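Local atomic coordinates of GTP cyclohydrolase 1 type 2 homolog (Staphylococcus aureus subsp. aureus, PDB entry 3LNL), a protein that is of unknown function but belongs to the NIF3 family, assembles into a toroid-shaped hexamer and carries a dinuclear zinc centre. Residues B[5-10]-B[97-102]. The protein carries 2 engineered substitutions. Numbering follows the deposited sequence.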
ATOM      1  N   MET B   5     -41.274  13.011 -19.737  1.00 17.56           N
ATOM      2  CA  MET B   5     -39.941  12.884 -19.195  1.00 16.48           C
ATOM      3  C   MET B   5     -39.654  11.431 -18.776  1.00 15.68           C
ATOM      4  O   MET B   5     -40.421  10.847 -18.007  1.00 14.33           O
ATOM      5  CB  MET B   5     -39.768  13.846 -18.013  1.00 17.16           C
ATOM      6  CG  MET B   5     -38.466  13.752 -17.344  1.00 19.52           C
ATOM      7  SD  MET B   5     -38.241  14.884 -15.974  1.00 24.58           S
ATOM      8  CE  MET B   5     -39.243  14.078 -14.765  1.00 28.26           C
ATOM      9  N   LYS B   6     -38.561  10.863 -19.298  1.00 13.27           N
ATOM     10  CA  LYS B   6     -38.064   9.563 -18.841  1.00 13.09           C
ATOM     11  C   LYS B   6     -36.974   9.718 -17.779  1.00 11.94           C
ATOM     12  O   LYS B   6     -36.414  10.802 -17.616  1.00 12.37           O
ATOM     13  CB  LYS B   6     -37.512   8.734 -20.015  1.00 12.77           C
ATOM     14  CG  LYS B   6     -38.550   8.419 -21.098  1.00 16.85           C
ATOM     15  CD  LYS B   6     -37.933   7.692 -22.284  1.00 22.33           C
ATOM     16  CE  LYS B   6     -38.956   7.153 -23.267  1.00 25.57           C
ATOM     17  NZ  LYS B   6     -38.373   5.961 -24.017  1.00 29.23           N
ATOM     18  N   ILE B   7     -36.645   8.640 -17.066  1.00 11.17           N
ATOM     19  CA  ILE B   7     -35.558   8.711 -16.087  1.00 10.96           C
ATOM     20  C   ILE B   7     -34.291   9.289 -16.747  1.00 11.28           C
ATOM     21  O   ILE B   7     -33.593  10.094 -16.146  1.00 10.79           O
ATOM     22  CB  ILE B   7     -35.287   7.353 -15.407  1.00 11.35           C
ATOM     23  CG1 ILE B   7     -36.361   7.013 -14.337  1.00  9.71           C
ATOM     24  CG2 ILE B   7     -33.861   7.358 -14.746  1.00 11.00           C
ATOM     25  CD1 ILE B   7     -36.266   7.890 -13.056  1.00  7.09           C
ATOM     26  N   ALA B   8     -33.977   8.877 -17.978  1.00 12.08           N
ATOM     27  CA  ALA B   8     -32.805   9.378 -18.691  1.00 12.35           C
ATOM     28  C   ALA B   8     -32.827  10.925 -18.825  1.00 13.13           C
ATOM     29  O   ALA B   8     -31.822  11.581 -18.596  1.00 12.42           O
ATOM     30  CB  ALA B   8     -32.683   8.704 -20.087  1.00 13.85           C
ATOM     31  N   ASP B   9     -34.003  11.486 -19.135  1.00 12.93           N
ATOM     32  CA  ASP B   9     -34.191  12.955 -19.230  1.00 12.56           C
ATOM     33  C   ASP B   9     -33.990  13.592 -17.852  1.00 12.06           C
ATOM     34  O   ASP B   9     -33.325  14.631 -17.731  1.00 10.78           O
ATOM     35  CB  ASP B   9     -35.583  13.331 -19.766  1.00 12.02           C
ATOM     36  CG  ASP B   9     -35.881  12.683 -21.094  1.00 14.91           C
ATOM     37  OD1 ASP B   9     -35.201  13.080 -22.044  1.00 13.34           O
ATOM     38  OD2 ASP B   9     -36.779  11.802 -21.179  1.00 14.55           O
ATOM     39  N   LEU B  10     -34.548  12.980 -16.814  1.00 11.58           N
ATOM     40  CA  LEU B  10     -34.369  13.543 -15.492  1.00 11.92           C
ATOM     41  C   LEU B  10     -32.880  13.545 -15.110  1.00 12.62           C
ATOM     42  O   LEU B  10     -32.363  14.524 -14.540  1.00 13.62           O
ATOM     43  CB  LEU B  10     -35.170  12.778 -14.459  1.00 13.01           C
ATOM     44  CG  LEU B  10     -35.046  13.223 -12.983  1.00 13.41           C
ATOM     45  CD1 LEU B  10     -35.459  14.722 -12.782  1.00 12.19           C
ATOM     46  CD2 LEU B  10     -35.870  12.298 -12.003  1.00 11.03           C
ATOM     47  N   ASN B  97     -37.818   3.817  -9.186  1.00 12.91           N
ATOM     48  CA  ASN B  97     -36.482   4.193  -9.502  1.00 12.22           C
ATOM     49  C   ASN B  97     -35.887   5.049  -8.378  1.00 11.68           C
ATOM     50  O   ASN B  97     -36.549   5.948  -7.866  1.00 13.04           O
ATOM     51  CB  ASN B  97     -36.484   5.018 -10.791  1.00 12.26           C
ATOM     52  CG  ASN B  97     -37.212   4.349 -11.905  1.00 14.35           C
ATOM     53  OD1 ASN B  97     -36.687   3.421 -12.503  1.00 14.73           O
ATOM     54  ND2 ASN B  97     -38.434   4.816 -12.200  1.00 10.98           N
ATOM     55  N   LEU B  98     -34.620   4.811  -8.060  1.00 10.70           N
ATOM     56  CA  LEU B  98     -33.931   5.474  -6.970  1.00 11.48           C
ATOM     57  C   LEU B  98     -32.653   6.092  -7.508  1.00 11.26           C
ATOM     58  O   LEU B  98     -31.772   5.376  -7.985  1.00 11.57           O
ATOM     59  CB  LEU B  98     -33.597   4.487  -5.822  1.00 11.07           C
ATOM     60  CG  LEU B  98     -32.777   5.125  -4.671  1.00 14.67           C
ATOM     61  CD1 LEU B  98     -33.590   6.296  -3.978  1.00 13.09           C
ATOM     62  CD2 LEU B  98     -32.308   4.103  -3.638  1.00 15.13           C
ATOM     63  N   ILE B  99     -32.550   7.403  -7.370  1.00 10.33           N
ATOM     64  CA  ILE B  99     -31.351   8.155  -7.747  1.00 11.94           C
ATOM     65  C   ILE B  99     -30.727   8.743  -6.476  1.00 11.82           C
ATOM     66  O   ILE B  99     -31.439   9.232  -5.607  1.00 13.03           O
ATOM     67  CB  ILE B  99     -31.757   9.346  -8.689  1.00 12.03           C
ATOM     68  CG1 ILE B  99     -32.342   8.795 -10.011  1.00 11.79           C
ATOM     69  CG2 ILE B  99     -30.584  10.373  -8.872  1.00 11.58           C
ATOM     70  CD1 ILE B  99     -33.223   9.878 -10.828  1.00  8.58           C
ATOM     71  N   ALA B 100     -29.405   8.663  -6.365  1.00 11.56           N
ATOM     72  CA  ALA B 100     -28.702   9.227  -5.259  1.00 12.30           C
ATOM     73  C   ALA B 100     -27.950  10.470  -5.735  1.00 12.41           C
ATOM     74  O   ALA B 100     -27.126  10.418  -6.677  1.00 13.39           O
ATOM     75  CB  ALA B 100     -27.660   8.227  -4.664  1.00 12.36           C
ATOM     76  N   MET B 101     -28.227  11.578  -5.073  1.00 12.93           N
ATOM     77  CA  MET B 101     -27.469  12.817  -5.262  1.00 13.03           C
ATOM     78  C   MET B 101     -26.758  13.053  -3.955  1.00 12.90           C
ATOM     79  O   MET B 101     -27.290  13.759  -3.054  1.00 11.57           O
ATOM     80  CB  MET B 101     -28.433  13.964  -5.643  1.00 12.31           C
ATOM     81  CG  MET B 101     -29.056  13.786  -7.067  1.00 15.28           C
ATOM     82  SD  MET B 101     -30.182  15.152  -7.374  1.00 16.65           S
ATOM     83  CE  MET B 101     -28.997  16.431  -7.887  1.00 14.60           C
ATOM     84  N   HIS B 102     -25.558  12.443  -3.840  1.00 12.47           N
ATOM     85  CA  HIS B 102     -24.868  12.401  -2.577  1.00 12.44           C
ATOM     86  C   HIS B 102     -23.813  13.492  -2.474  1.00 13.55           C
ATOM     87  O   HIS B 102     -24.189  14.664  -2.390  1.00 13.59           O
ATOM     88  CB  HIS B 102     -24.319  11.021  -2.266  1.00 12.71           C
ATOM     89  CG  HIS B 102     -23.871  10.879  -0.855  1.00 11.30           C
ATOM     90  ND1 HIS B 102     -22.788  10.101  -0.486  1.00 11.97           N
ATOM     91  CD2 HIS B 102     -24.328  11.467   0.279  1.00 11.66           C
ATOM     92  CE1 HIS B 102     -22.620  10.197   0.830  1.00 13.56           C
ATOM     93  NE2 HIS B 102     -23.529  11.029   1.316  1.00 12.71           N
TER
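I7, which rests on N97, follows an N-cap closed by a hydrogen bond from K6 N to D9 OD2, 2.8 Å long and 161° at the hydrogen. D9 OD2 accepts through the lone pair away from its other oxygen; this is the half of a capping box that runs from the third helical residue back to the N-cap, K6. The first turn closes as L10 N binds K6 O (3.0 Å). No hydrogen bond joins this turn to strand 97-100; the contact is made by side chains. The I7 side chain lies over one face of the N97 carboxamide, with I7 CG1 3.7 Å from N97 CG, and its methyl CD1 reaches 3.7 Å from N97 CB. That amide is fixed at both ends, ND2 donating to N63 O and OD1 accepting from D35 N, which makes it a firm floor for the isoleucine. Two residues along the strand, I99 is extended about its second torsion (chi2 161°) and sends CD1 to 3.8 Å from L10 CD2, with I7 CD1 at 4.3 Å. Beyond the strand's end, M101 O accepts a hydrogen bond from ND1 of the zinc ligand H68. Helix 7-17 packs on one face of the sheet that holds strands 97-100 and 64-67 in the NIF3 fold, I7 and L10 also touching T64 of the latter, parallel strand, while L10 also touches L344 and F348 of helix 336-350.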